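Side-chain contacts in peptidoglycan recognition protein 3 (PDB 4Z8I), which probably cleaves the amide bond between N-acetylmuramic acid and L-alanine in bacterial peptidoglycan as a zinc amidase, and carries a fused chitin-binding domain: residues V91-A96 and G148-N153; N115-G120 and S124-N129; S169-A174 and Y216-S221; A179-I184 and K220-Y225; Y200-R203 and S207-C210. All coordinates share one frame; numbering follows the deposited sequence.

Contact 1: V91-A96 and G148-N153; sequences VIHHSA and GAHALN. With ZN (zinc ion), chain B.
His93 turns its ring carbon CG to lie beside its own backbone N (chi1 -69°), while His150 holds CG between its backbone N and carbonyl carbon (chi1 58°); the two rotations bring the rings together rim to rim. Their centroids are 4.8 Å apart and their planes stand at 80°, and neither ring covers the face of the other. The link is a hydrogen bond in which His93 NE2 gives its proton to His150 ND1 over 2.9 Å. It is somewhat bent and leaves the plane of both rings. At its other nitrogen, ND1, His93 binds the zinc ion at 2.0 Å, so one imidazole is held at both nitrogens and its rotation is fixed. His150 is thus a second-shell residue that positions a first-shell ligand. This is the metal site of the peptidoglycan recognition protein fold, a mixed central sheet in which strand 87-94 delivers its histidine to the zinc; His202, Cys210 and a water fill the other positions. Val91 shares a strand face with His93, and its CB approaches His150 CE1 obliquely at 3.9 Å. Near the plane of the His93 ring, Ala151 CB approaches NE2 at 4.4 Å. The loop carrying His150 is itself pinned by Asn155, whose OD1 accepts the backbone N-H groups of both His150 and Ala151.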
# COMPACT_ATOMS: atom_id res chain seq x y z
N VAL A 91 -0.74 -7.50 6.96
CA VAL A 91 -0.54 -8.82 6.38
C VAL A 91 -0.59 -8.75 4.86
O VAL A 91 -1.51 -8.16 4.29
CB VAL A 91 -1.60 -9.83 6.89
CG1 VAL A 91 -1.30 -11.22 6.37
CG2 VAL A 91 -1.62 -9.83 8.41
N ILE A 92 0.41 -9.34 4.21
CA ILE A 92 0.51 -9.29 2.75
C ILE A 92 0.04 -10.59 2.12
O ILE A 92 0.44 -11.68 2.54
CB ILE A 92 1.95 -8.98 2.30
CG1 ILE A 92 2.41 -7.64 2.89
CG2 ILE A 92 2.05 -8.96 0.78
CD1 ILE A 92 1.60 -6.45 2.41
N HIS A 93 -0.82 -10.48 1.11
CA HIS A 93 -1.39 -11.65 0.45
C HIS A 93 -1.09 -11.64 -1.04
O HIS A 93 -0.77 -10.60 -1.61
CB HIS A 93 -2.91 -11.66 0.64
CG HIS A 93 -3.34 -11.93 2.05
ND1 HIS A 93 -3.59 -13.21 2.51
CD2 HIS A 93 -3.57 -11.10 3.09
CE1 HIS A 93 -3.96 -13.15 3.78
NE2 HIS A 93 -3.95 -11.88 4.15
N HIS A 94 -1.18 -12.81 -1.67
CA HIS A 94 -1.24 -12.87 -3.13
C HIS A 94 -2.55 -13.52 -3.57
O HIS A 94 -3.15 -14.29 -2.81
CB HIS A 94 0.00 -13.55 -3.74
CG HIS A 94 -0.01 -15.05 -3.70
ND1 HIS A 94 0.66 -15.82 -4.63
CD2 HIS A 94 -0.59 -15.92 -2.84
CE1 HIS A 94 0.48 -17.10 -4.34
NE2 HIS A 94 -0.28 -17.18 -3.26
N SER A 95 -3.00 -13.19 -4.77
CA SER A 95 -4.26 -13.71 -5.27
C SER A 95 -4.16 -15.20 -5.58
O SER A 95 -5.17 -15.91 -5.59
CB SER A 95 -4.68 -12.94 -6.53
OG SER A 95 -5.77 -13.57 -7.17
N ALA A 96 -2.93 -15.66 -5.82
CA ALA A 96 -2.69 -17.00 -6.37
C ALA A 96 -3.56 -17.21 -7.61
O ALA A 96 -4.11 -18.28 -7.81
CB ALA A 96 -2.95 -18.08 -5.33
N GLY A 148 -11.41 -7.40 8.17
CA GLY A 148 -11.30 -8.22 6.98
C GLY A 148 -11.49 -9.70 7.26
O GLY A 148 -11.65 -10.11 8.41
N ALA A 149 -11.46 -10.50 6.20
CA ALA A 149 -11.50 -11.95 6.32
C ALA A 149 -10.41 -12.54 5.44
O ALA A 149 -10.70 -13.18 4.42
CB ALA A 149 -12.87 -12.47 5.91
N HIS A 150 -9.16 -12.34 5.84
CA HIS A 150 -8.01 -12.74 5.05
C HIS A 150 -7.03 -13.62 5.83
O HIS A 150 -6.26 -14.37 5.24
CB HIS A 150 -7.29 -11.51 4.50
CG HIS A 150 -6.82 -10.56 5.56
ND1 HIS A 150 -5.60 -10.70 6.20
CD2 HIS A 150 -7.40 -9.46 6.09
CE1 HIS A 150 -5.46 -9.72 7.07
NE2 HIS A 150 -6.53 -8.96 7.03
N ALA A 151 -7.05 -13.50 7.16
CA ALA A 151 -6.17 -14.29 8.01
C ALA A 151 -6.76 -14.44 9.41
O ALA A 151 -6.74 -13.50 10.21
CB ALA A 151 -4.80 -13.65 8.09
N LEU A 152 -7.26 -15.64 9.69
CA LEU A 152 -8.07 -15.92 10.88
C LEU A 152 -7.44 -15.48 12.20
O LEU A 152 -8.11 -14.88 13.05
CB LEU A 152 -8.39 -17.42 10.95
CG LEU A 152 -9.66 -17.81 11.72
CD1 LEU A 152 -10.88 -17.72 10.83
CD2 LEU A 152 -9.53 -19.19 12.35
N ASN A 153 -6.16 -15.77 12.38
CA ASN A 153 -5.47 -15.44 13.63
C ASN A 153 -5.32 -13.94 13.90
O ASN A 153 -5.02 -13.54 15.02
CB ASN A 153 -4.08 -16.11 13.66
CG ASN A 153 -4.15 -17.60 13.94
OD1 ASN A 153 -5.04 -18.07 14.64
ND2 ASN A 153 -3.19 -18.34 13.39
ZN ZN B . -3.05 -15.04 1.90
O HOH W 1 -4.88 -15.47 1.36

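Contact 2: N115-G120 and S124-N129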
# COMPACT_ATOMS: atom_id res chain seq x y z
N ASN A 115 -16.90 -11.77 -6.23
CA ASN A 115 -17.93 -12.76 -6.53
C ASN A 115 -17.58 -14.14 -5.98
O ASN A 115 -18.45 -14.88 -5.53
CB ASN A 115 -18.18 -12.84 -8.04
CG ASN A 115 -18.84 -11.59 -8.58
OD1 ASN A 115 -19.37 -10.77 -7.83
ND2 ASN A 115 -18.82 -11.45 -9.90
N TYR A 116 -16.30 -14.49 -6.01
CA TYR A 116 -15.84 -15.75 -5.46
C TYR A 116 -15.98 -15.79 -3.94
O TYR A 116 -16.41 -16.79 -3.38
CB TYR A 116 -14.39 -16.04 -5.87
CG TYR A 116 -13.76 -17.21 -5.16
CD1 TYR A 116 -14.35 -18.47 -5.17
CD2 TYR A 116 -12.56 -17.06 -4.47
CE1 TYR A 116 -13.76 -19.53 -4.53
CE2 TYR A 116 -11.97 -18.12 -3.83
CZ TYR A 116 -12.57 -19.36 -3.86
OH TYR A 116 -11.99 -20.42 -3.21
N HIS A 117 -15.62 -14.69 -3.28
CA HIS A 117 -15.71 -14.63 -1.83
C HIS A 117 -17.15 -14.60 -1.31
O HIS A 117 -17.47 -15.23 -0.31
CB HIS A 117 -14.94 -13.42 -1.29
CG HIS A 117 -13.46 -13.59 -1.31
ND1 HIS A 117 -12.59 -12.60 -0.92
CD2 HIS A 117 -12.69 -14.65 -1.67
CE1 HIS A 117 -11.35 -13.03 -1.03
NE2 HIS A 117 -11.38 -14.27 -1.49
N MET A 118 -18.02 -13.88 -2.01
CA MET A 118 -19.40 -13.72 -1.58
C MET A 118 -20.31 -14.88 -2.01
O MET A 118 -21.12 -15.36 -1.22
CB MET A 118 -19.96 -12.39 -2.08
CG MET A 118 -19.15 -11.18 -1.63
SD MET A 118 -19.93 -9.62 -2.08
CE MET A 118 -21.48 -9.78 -1.19
N ASP A 119 -20.17 -15.33 -3.25
CA ASP A 119 -21.04 -16.40 -3.77
C ASP A 119 -20.45 -17.80 -3.58
O ASP A 119 -21.19 -18.75 -3.32
CB ASP A 119 -21.35 -16.16 -5.25
CG ASP A 119 -22.12 -14.88 -5.49
OD1 ASP A 119 -22.99 -14.53 -4.66
OD2 ASP A 119 -21.85 -14.20 -6.51
N GLY A 120 -19.14 -17.92 -3.69
CA GLY A 120 -18.48 -19.21 -3.55
C GLY A 120 -18.19 -19.57 -2.10
O GLY A 120 -18.34 -20.73 -1.71
N SER A 124 -19.36 -11.72 3.51
CA SER A 124 -20.25 -10.56 3.44
C SER A 124 -19.74 -9.55 2.41
O SER A 124 -20.49 -8.67 1.97
CB SER A 124 -20.37 -9.89 4.81
OG SER A 124 -20.85 -10.79 5.79
N ASP A 125 -18.47 -9.69 2.04
CA ASP A 125 -17.83 -8.80 1.08
C ASP A 125 -16.51 -9.45 0.69
O ASP A 125 -16.14 -10.48 1.25
CB ASP A 125 -17.58 -7.43 1.70
CG ASP A 125 -17.12 -6.39 0.68
OD1 ASP A 125 -17.15 -6.68 -0.53
OD2 ASP A 125 -16.74 -5.28 1.10
N ILE A 126 -15.80 -8.87 -0.28
CA ILE A 126 -14.47 -9.33 -0.64
C ILE A 126 -13.57 -9.28 0.61
O ILE A 126 -13.61 -8.32 1.37
CB ILE A 126 -13.88 -8.50 -1.81
CG1 ILE A 126 -12.55 -9.07 -2.28
CG2 ILE A 126 -13.75 -7.03 -1.43
CD1 ILE A 126 -12.04 -8.42 -3.55
N GLY A 127 -12.80 -10.34 0.82
CA GLY A 127 -12.12 -10.56 2.09
C GLY A 127 -11.05 -9.56 2.49
O GLY A 127 -10.91 -9.22 3.66
N TYR A 128 -10.30 -9.08 1.51
CA TYR A 128 -9.16 -8.22 1.79
C TYR A 128 -9.60 -6.77 1.98
O TYR A 128 -10.64 -6.35 1.47
CB TYR A 128 -8.13 -8.31 0.66
CG TYR A 128 -7.89 -9.72 0.17
CD1 TYR A 128 -7.08 -10.60 0.89
CD2 TYR A 128 -8.46 -10.17 -1.02
CE1 TYR A 128 -6.86 -11.88 0.44
CE2 TYR A 128 -8.23 -11.45 -1.47
CZ TYR A 128 -7.43 -12.30 -0.74
OH TYR A 128 -7.21 -13.58 -1.19
N ASN A 129 -8.81 -6.01 2.74
CA ASN A 129 -9.07 -4.60 2.94
C ASN A 129 -8.71 -3.81 1.69
O ASN A 129 -9.39 -2.85 1.32
CB ASN A 129 -8.28 -4.06 4.14
CG ASN A 129 -8.68 -4.72 5.44
OD1 ASN A 129 -8.07 -5.70 5.87
ND2 ASN A 129 -9.71 -4.18 6.08
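His117 and Gly127 form the tight part of this contact: the backbone N-H of Gly127 points almost straight at His117 ND1, 2.9 Å away with an angle of 164° at the hydrogen, arriving slightly tilted from the imidazole plane. The ring swings toward the loop because CG sits beside the backbone N (chi1 -75°). Around that bond the packing is close. Ile126 places its CG1 3.8 Å from His117 ND1, and Tyr128 CE2 comes to 3.5 Å from His117 CE1; the two side chains cross at about a right angle, with 53° between the ring planes. A phenylalanine in place of His117 would probably leave the Gly127 N-H without its acceptor and the loop less firmly held to the helix. Met118 makes the looser side. Its chain bends at the sulfur, bringing Met118 CE to within 3.5 Å of Ser124 O, and Met118 CG runs past Asp125 CA at 3.8 Å; this is plain van der Waals contact at a margin where Ser124 is exposed. The Asp125 carboxylate is used elsewhere: OD1 takes the N-H of Ile126 from above the carboxylate plane and also that of Gln114 NE2, while OD2 pairs with Lys69. The whole arrangement brings the loop leading into strand 130-132 back against the C-terminal part of helix 103-120, with Tyr128 continuing inward past Ile113 of that helix to Cys162 on strand 158-163 and to the ring of the zinc ligand His93.

Contact 3: S169-A174 and Y216-S221; sequences SQKPTA and YDDIKS
The loop holding Lys171 passes the C-terminal part of helix 213-218 with the CA atoms of Lys171 and Asp218 8.0 Å apart, and residues Asp218 to Ser221 form a type I beta turn. One salt bridge spans that gap. Lys171 bends at its third torsion (chi3 69°), which brings NZ to 3.2 Å from Asp218 OD1. The ammonium meets that oxygen on its anti side, some way out of the carboxylate plane, and the aliphatic part follows, with Lys171 CE 3.7 Å from Asp218 CB. The carboxylate's stronger partner lies elsewhere: OD2 accepts the indole N-H of Trp222. An alanine in place of Asp218 would probably leave the Lys171 ammonium without its counter-charge and the Trp222 N-H without its acceptor. Two residues after Lys171, Thr173 is the N-cap of helix 174-190, so the lysine sits just ahead of a helix start. Asp218 therefore divides its work, one oxygen turned to a lysine at the surface and the other to a buried indole; the lysine charge, shared with solvent, is likely to contribute only modestly, while favouring the ionised carboxylate.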
# COMPACT_ATOMS: atom_id res chain seq x y z
N SER A 169 6.81 -17.84 -8.38
CA SER A 169 7.96 -17.83 -9.28
C SER A 169 8.09 -16.49 -10.00
O SER A 169 9.00 -16.29 -10.81
CB SER A 169 7.86 -18.96 -10.30
OG SER A 169 7.80 -20.22 -9.65
N GLN A 170 7.18 -15.57 -9.70
CA GLN A 170 7.22 -14.22 -10.25
C GLN A 170 7.24 -13.19 -9.13
O GLN A 170 6.96 -13.50 -7.98
CB GLN A 170 5.99 -13.96 -11.13
CG GLN A 170 6.11 -14.42 -12.57
CD GLN A 170 5.00 -13.88 -13.44
OE1 GLN A 170 4.02 -13.32 -12.95
NE2 GLN A 170 5.14 -14.05 -14.75
N LYS A 171 7.58 -11.95 -9.48
CA LYS A 171 7.41 -10.83 -8.57
C LYS A 171 6.48 -9.82 -9.24
O LYS A 171 6.49 -9.69 -10.46
CB LYS A 171 8.75 -10.18 -8.23
CG LYS A 171 9.71 -11.11 -7.50
CD LYS A 171 11.06 -10.47 -7.23
CE LYS A 171 10.96 -9.36 -6.20
NZ LYS A 171 12.30 -8.78 -5.87
N PRO A 172 5.66 -9.12 -8.44
CA PRO A 172 4.78 -8.10 -9.01
C PRO A 172 5.58 -6.98 -9.67
O PRO A 172 6.79 -6.90 -9.46
CB PRO A 172 4.05 -7.55 -7.77
CG PRO A 172 4.14 -8.64 -6.75
CD PRO A 172 5.47 -9.29 -6.99
N THR A 173 4.92 -6.15 -10.46
CA THR A 173 5.60 -5.01 -11.08
C THR A 173 6.05 -4.04 -10.00
O THR A 173 5.46 -3.98 -8.92
CB THR A 173 4.68 -4.29 -12.09
OG1 THR A 173 3.52 -3.78 -11.41
CG2 THR A 173 4.23 -5.26 -13.17
N ALA A 174 7.10 -3.28 -10.28
CA ALA A 174 7.62 -2.32 -9.32
C ALA A 174 6.55 -1.32 -8.91
O ALA A 174 6.53 -0.84 -7.78
CB ALA A 174 8.83 -1.60 -9.88
N TYR A 216 7.18 -12.92 -1.04
CA TYR A 216 7.53 -13.07 0.37
C TYR A 216 8.99 -12.73 0.60
O TYR A 216 9.35 -12.19 1.65
CB TYR A 216 7.23 -14.50 0.85
CG TYR A 216 7.54 -14.73 2.31
CD1 TYR A 216 6.71 -14.23 3.31
CD2 TYR A 216 8.65 -15.46 2.70
CE1 TYR A 216 6.98 -14.45 4.64
CE2 TYR A 216 8.94 -15.68 4.03
CZ TYR A 216 8.10 -15.18 5.00
OH TYR A 216 8.38 -15.39 6.32
N ASP A 217 9.84 -13.06 -0.37
CA ASP A 217 11.25 -12.69 -0.30
C ASP A 217 11.40 -11.18 -0.39
O ASP A 217 12.20 -10.59 0.34
CB ASP A 217 12.06 -13.37 -1.41
CG ASP A 217 12.36 -14.82 -1.11
OD1 ASP A 217 12.28 -15.23 0.07
OD2 ASP A 217 12.71 -15.56 -2.06
N ASP A 218 10.63 -10.55 -1.27
CA ASP A 218 10.72 -9.11 -1.46
C ASP A 218 10.28 -8.33 -0.21
O ASP A 218 10.92 -7.36 0.17
CB ASP A 218 9.93 -8.66 -2.69
CG ASP A 218 10.14 -7.18 -3.01
OD1 ASP A 218 11.15 -6.85 -3.66
OD2 ASP A 218 9.28 -6.36 -2.63
N ILE A 219 9.20 -8.78 0.43
CA ILE A 219 8.67 -8.06 1.59
C ILE A 219 9.57 -8.10 2.83
O ILE A 219 9.33 -7.37 3.80
CB ILE A 219 7.24 -8.50 1.97
CG1 ILE A 219 7.23 -9.94 2.47
CG2 ILE A 219 6.29 -8.31 0.80
CD1 ILE A 219 5.87 -10.39 2.96
N LYS A 220 10.59 -8.94 2.82
CA LYS A 220 11.56 -8.97 3.91
C LYS A 220 12.37 -7.68 3.88
O LYS A 220 12.76 -7.15 4.93
CB LYS A 220 12.52 -10.15 3.75
CG LYS A 220 11.85 -11.47 3.43
CD LYS A 220 11.35 -12.17 4.66
CE LYS A 220 11.94 -13.57 4.74
NZ LYS A 220 12.01 -14.20 3.39
N SER A 221 12.62 -7.18 2.68
CA SER A 221 13.39 -5.96 2.48
C SER A 221 12.56 -4.71 2.77
O SER A 221 13.11 -3.61 2.86
CB SER A 221 13.92 -5.90 1.05
OG SER A 221 12.86 -5.82 0.11

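Contact 4: A179-I184 and K220-Y225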
# COMPACT_ATOMS: atom_id res chain seq x y z
N ALA A 179 2.96 0.95 -4.97
CA ALA A 179 1.59 1.26 -4.59
C ALA A 179 1.24 0.69 -3.21
O ALA A 179 0.58 1.35 -2.41
CB ALA A 179 0.62 0.76 -5.63
N ALA A 180 1.68 -0.53 -2.94
CA ALA A 180 1.43 -1.15 -1.64
C ALA A 180 2.14 -0.41 -0.51
O ALA A 180 1.55 -0.11 0.53
CB ALA A 180 1.84 -2.60 -1.65
N LYS A 181 3.42 -0.12 -0.73
CA LYS A 181 4.21 0.62 0.26
C LYS A 181 3.61 1.99 0.53
O LYS A 181 3.52 2.42 1.68
CB LYS A 181 5.66 0.76 -0.22
CG LYS A 181 6.41 -0.55 -0.34
CD LYS A 181 7.86 -0.33 -0.73
CE LYS A 181 8.64 -1.64 -0.73
NZ LYS A 181 10.08 -1.44 -1.08
N SER A 182 3.18 2.68 -0.53
CA SER A 182 2.56 3.98 -0.38
C SER A 182 1.23 3.86 0.35
O SER A 182 0.85 4.76 1.10
CB SER A 182 2.35 4.64 -1.74
OG SER A 182 3.55 4.68 -2.47
N LEU A 183 0.52 2.76 0.12
CA LEU A 183 -0.75 2.53 0.80
C LEU A 183 -0.50 2.44 2.29
O LEU A 183 -1.16 3.11 3.09
CB LEU A 183 -1.42 1.26 0.30
CG LEU A 183 -2.75 0.92 0.97
CD1 LEU A 183 -3.78 2.01 0.71
CD2 LEU A 183 -3.27 -0.42 0.50
N ILE A 184 0.46 1.60 2.66
CA ILE A 184 0.85 1.43 4.06
C ILE A 184 1.24 2.77 4.68
O ILE A 184 0.76 3.12 5.76
CB ILE A 184 2.01 0.43 4.19
CG1 ILE A 184 1.59 -0.94 3.66
CG2 ILE A 184 2.44 0.32 5.64
CD1 ILE A 184 2.71 -1.98 3.66
N LYS A 220 10.59 -8.94 2.82
CA LYS A 220 11.56 -8.97 3.91
C LYS A 220 12.37 -7.68 3.88
O LYS A 220 12.76 -7.15 4.93
CB LYS A 220 12.52 -10.15 3.75
CG LYS A 220 11.85 -11.47 3.43
CD LYS A 220 11.35 -12.17 4.66
CE LYS A 220 11.94 -13.57 4.74
NZ LYS A 220 12.01 -14.20 3.39
N SER A 221 12.62 -7.18 2.68
CA SER A 221 13.39 -5.96 2.48
C SER A 221 12.56 -4.71 2.77
O SER A 221 13.11 -3.61 2.86
CB SER A 221 13.92 -5.90 1.05
OG SER A 221 12.86 -5.82 0.11
N TRP A 222 11.25 -4.87 2.92
CA TRP A 222 10.39 -3.75 3.28
C TRP A 222 10.67 -3.39 4.72
O TRP A 222 11.12 -4.23 5.50
CB TRP A 222 8.91 -4.08 3.11
CG TRP A 222 8.47 -4.47 1.72
CD1 TRP A 222 9.27 -4.86 0.68
CD2 TRP A 222 7.13 -4.50 1.22
NE1 TRP A 222 8.51 -5.14 -0.43
CE2 TRP A 222 7.19 -4.93 -0.12
CE3 TRP A 222 5.88 -4.21 1.78
CZ2 TRP A 222 6.05 -5.07 -0.92
CZ3 TRP A 222 4.75 -4.36 0.99
CH2 TRP A 222 4.84 -4.78 -0.34
N GLY A 223 10.39 -2.14 5.09
CA GLY A 223 10.57 -1.71 6.46
C GLY A 223 9.55 -2.35 7.39
O GLY A 223 8.41 -2.59 7.00
N ARG A 224 10.00 -2.64 8.61
CA ARG A 224 9.13 -3.13 9.68
C ARG A 224 8.60 -4.55 9.50
O ARG A 224 7.58 -4.91 10.08
CB ARG A 224 7.98 -2.16 9.96
CG ARG A 224 8.43 -0.73 10.22
CD ARG A 224 7.50 -0.00 11.17
NE ARG A 224 7.43 -0.67 12.47
CZ ARG A 224 8.30 -0.46 13.46
NH1 ARG A 224 9.30 0.39 13.30
NH2 ARG A 224 8.17 -1.12 14.60
N TYR A 225 9.30 -5.36 8.71
CA TYR A 225 8.97 -6.78 8.63
C TYR A 225 9.35 -7.45 9.95
O TYR A 225 10.45 -7.24 10.47
CB TYR A 225 9.67 -7.46 7.46
CG TYR A 225 9.35 -8.93 7.36
CD1 TYR A 225 8.16 -9.37 6.78
CD2 TYR A 225 10.22 -9.89 7.88
CE1 TYR A 225 7.86 -10.71 6.71
CE2 TYR A 225 9.92 -11.24 7.80
CZ TYR A 225 8.74 -11.64 7.22
OH TYR A 225 8.44 -12.98 7.14
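Trp222 gives the N-H of its NE1 to Asp218 OD2, while Lys181 CE lies over the ring face, 3.5 Å from Trp222 NE1. Ser221 OG lies in the indole plane off the CD1 edge. The lysine meets the five-membered ring face on. Its CE stands 3.5 Å from the centroid of that ring in Trp222, only 7° off the normal, a CH-pi contact; Lys181 NZ follows at 4.2 Å from the same centroid, 25° off the normal, which makes a cation-pi pair. What lets the charge travel this far is a fully extended chain beyond CG, so that CE and NZ end over the indole although the lysine does not start out facing it. The charge on Lys181 and the electron-rich ring would attract one another, and the hydrogen bond to a carboxylate probably makes the indole a somewhat better partner still. The six-membered half of the indole meets apolar groups instead. Ala180 CB comes obliquely to 3.9 Å from Trp222 CH2, and Ile184 extends CD1 to Trp222 CZ3 at 4.1 Å, arriving at the ring edge. Ala180, Lys181 and Ile184 thus present one helical surface to a single side chain. From Trp222 a type II beta turn runs to Tyr225. Trp222 lies wedged between helix 174-190 and the central sheet, touching Phe163 of strand 158-163 and Leu199 of strand 197-201, while Ile184 reaches Ile161 and Tyr197 on those same strands.

Contact 5: Y200-R203 and S207-C210; sequences YGHR and STAC. With ZN (zinc ion), chain B.
The His202 imidazole carries Thr208 OG1 over one face, 3.3 Å from ND1 and displaced toward the rim, while Cys210 SG lies in the ring plane at the edge. The hydroxyl only rests there; it makes no hydrogen bond to the ring. The guanidinium of Arg203 is also met edge-on: Ala209 O lies in its plane and accepts from Arg203 NH2 at 2.7 Å, with a nearly straight 170° at the hydrogen, and Cys210 O approaches the same rim. In the two zinc ligands of this contact, chi1 of -171° in His202 and -165° in Cys210 sets CG and SG anti to the backbone N, which brings ND1 and SG onto the same zinc ion, bound by His202 ND1 at 2.0 Å and by Cys210 SG at 2.3 Å. With His93 and a water 1.9 Å from the zinc, they complete the four-coordinate His-His-Cys site found in amidase-type peptidoglycan recognition proteins. The loop between the two ligands is closed by backbone as well as side chain: Arg203 N gives a weak hydrogen bond to Cys210 O at 2.8 Å, and Arg203 CB packs 3.4 Å from Thr208 O. Arg203 NH2 has a second acceptor in Asn213 OD1, and the guanidinium also makes a cation-pi pair with Tyr216 on helix 213-218.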
# COMPACT_ATOMS: atom_id res chain seq x y z
N TYR A 200 3.67 -8.57 8.13
CA TYR A 200 3.69 -10.02 8.00
C TYR A 200 3.35 -10.45 6.58
O TYR A 200 2.61 -9.75 5.88
CB TYR A 200 2.67 -10.67 8.95
CG TYR A 200 2.85 -10.38 10.42
CD1 TYR A 200 2.43 -9.17 10.96
CD2 TYR A 200 3.42 -11.32 11.27
CE1 TYR A 200 2.58 -8.91 12.30
CE2 TYR A 200 3.57 -11.06 12.61
CZ TYR A 200 3.15 -9.85 13.13
OH TYR A 200 3.30 -9.58 14.46
N GLY A 201 3.87 -11.60 6.17
CA GLY A 201 3.33 -12.30 5.03
C GLY A 201 2.24 -13.20 5.57
O GLY A 201 2.22 -13.48 6.77
N HIS A 202 1.33 -13.66 4.72
CA HIS A 202 0.24 -14.52 5.17
C HIS A 202 0.78 -15.81 5.80
O HIS A 202 0.25 -16.28 6.81
CB HIS A 202 -0.70 -14.85 4.01
CG HIS A 202 -1.95 -15.56 4.43
ND1 HIS A 202 -2.83 -16.11 3.53
CD2 HIS A 202 -2.48 -15.79 5.66
CE1 HIS A 202 -3.85 -16.66 4.18
NE2 HIS A 202 -3.65 -16.48 5.47
N ARG A 203 1.85 -16.35 5.22
CA ARG A 203 2.45 -17.59 5.72
C ARG A 203 3.04 -17.42 7.11
O ARG A 203 3.24 -18.40 7.83
CB ARG A 203 3.52 -18.09 4.75
CG ARG A 203 4.70 -17.14 4.60
CD ARG A 203 5.80 -17.73 3.73
NE ARG A 203 5.34 -18.03 2.38
CZ ARG A 203 6.10 -18.56 1.43
NH1 ARG A 203 7.37 -18.85 1.69
NH2 ARG A 203 5.61 -18.80 0.23
N SER A 207 -1.23 -21.03 7.73
CA SER A 207 -0.66 -22.16 7.00
C SER A 207 -0.99 -22.10 5.51
O SER A 207 -1.89 -22.80 5.04
CB SER A 207 -1.15 -23.48 7.59
OG SER A 207 -0.71 -24.58 6.82
N THR A 208 -0.26 -21.27 4.77
CA THR A 208 -0.41 -21.17 3.32
C THR A 208 0.95 -20.94 2.68
O THR A 208 1.95 -20.76 3.36
CB THR A 208 -1.35 -20.02 2.91
OG1 THR A 208 -1.00 -18.83 3.63
CG2 THR A 208 -2.79 -20.37 3.21
N ALA A 209 0.98 -20.97 1.35
CA ALA A 209 2.17 -20.57 0.61
C ALA A 209 2.06 -19.08 0.28
O ALA A 209 2.98 -18.49 -0.28
CB ALA A 209 2.32 -21.40 -0.65
N CYS A 210 0.92 -18.49 0.62
CA CYS A 210 0.69 -17.06 0.45
C CYS A 210 1.72 -16.29 1.27
O CYS A 210 2.00 -16.66 2.40
CB CYS A 210 -0.73 -16.72 0.92
SG CYS A 210 -1.36 -15.11 0.40
ZN ZN B . -3.05 -15.04 1.90
O HOH W 1 -4.88 -15.47 1.36

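How the contacts relate
Contacts 1 and 5 form the metal site together: their centres are about 8 Å apart, they share the zinc ion and its water, and strands 87-94 and 197-201 run side by side, with Ile92 N 2.8 Å from Tyr200 O. Contact 2, centred about 12 Å from contact 1, flanks the site and joins it where Ala149 N lies 2.9 Å from Gly127 O. Contacts 3 and 4 share Lys220 and Ser221 and lie on the other side of strand 87-94, where Ile92 CD1 touches Trp222 CZ3 at 4.0 Å; the Trp222 side chain is about 13 Å from the zinc. Ile219 CD1 of contact 3 lies 3.8 Å from Gly201 CA of contact 5.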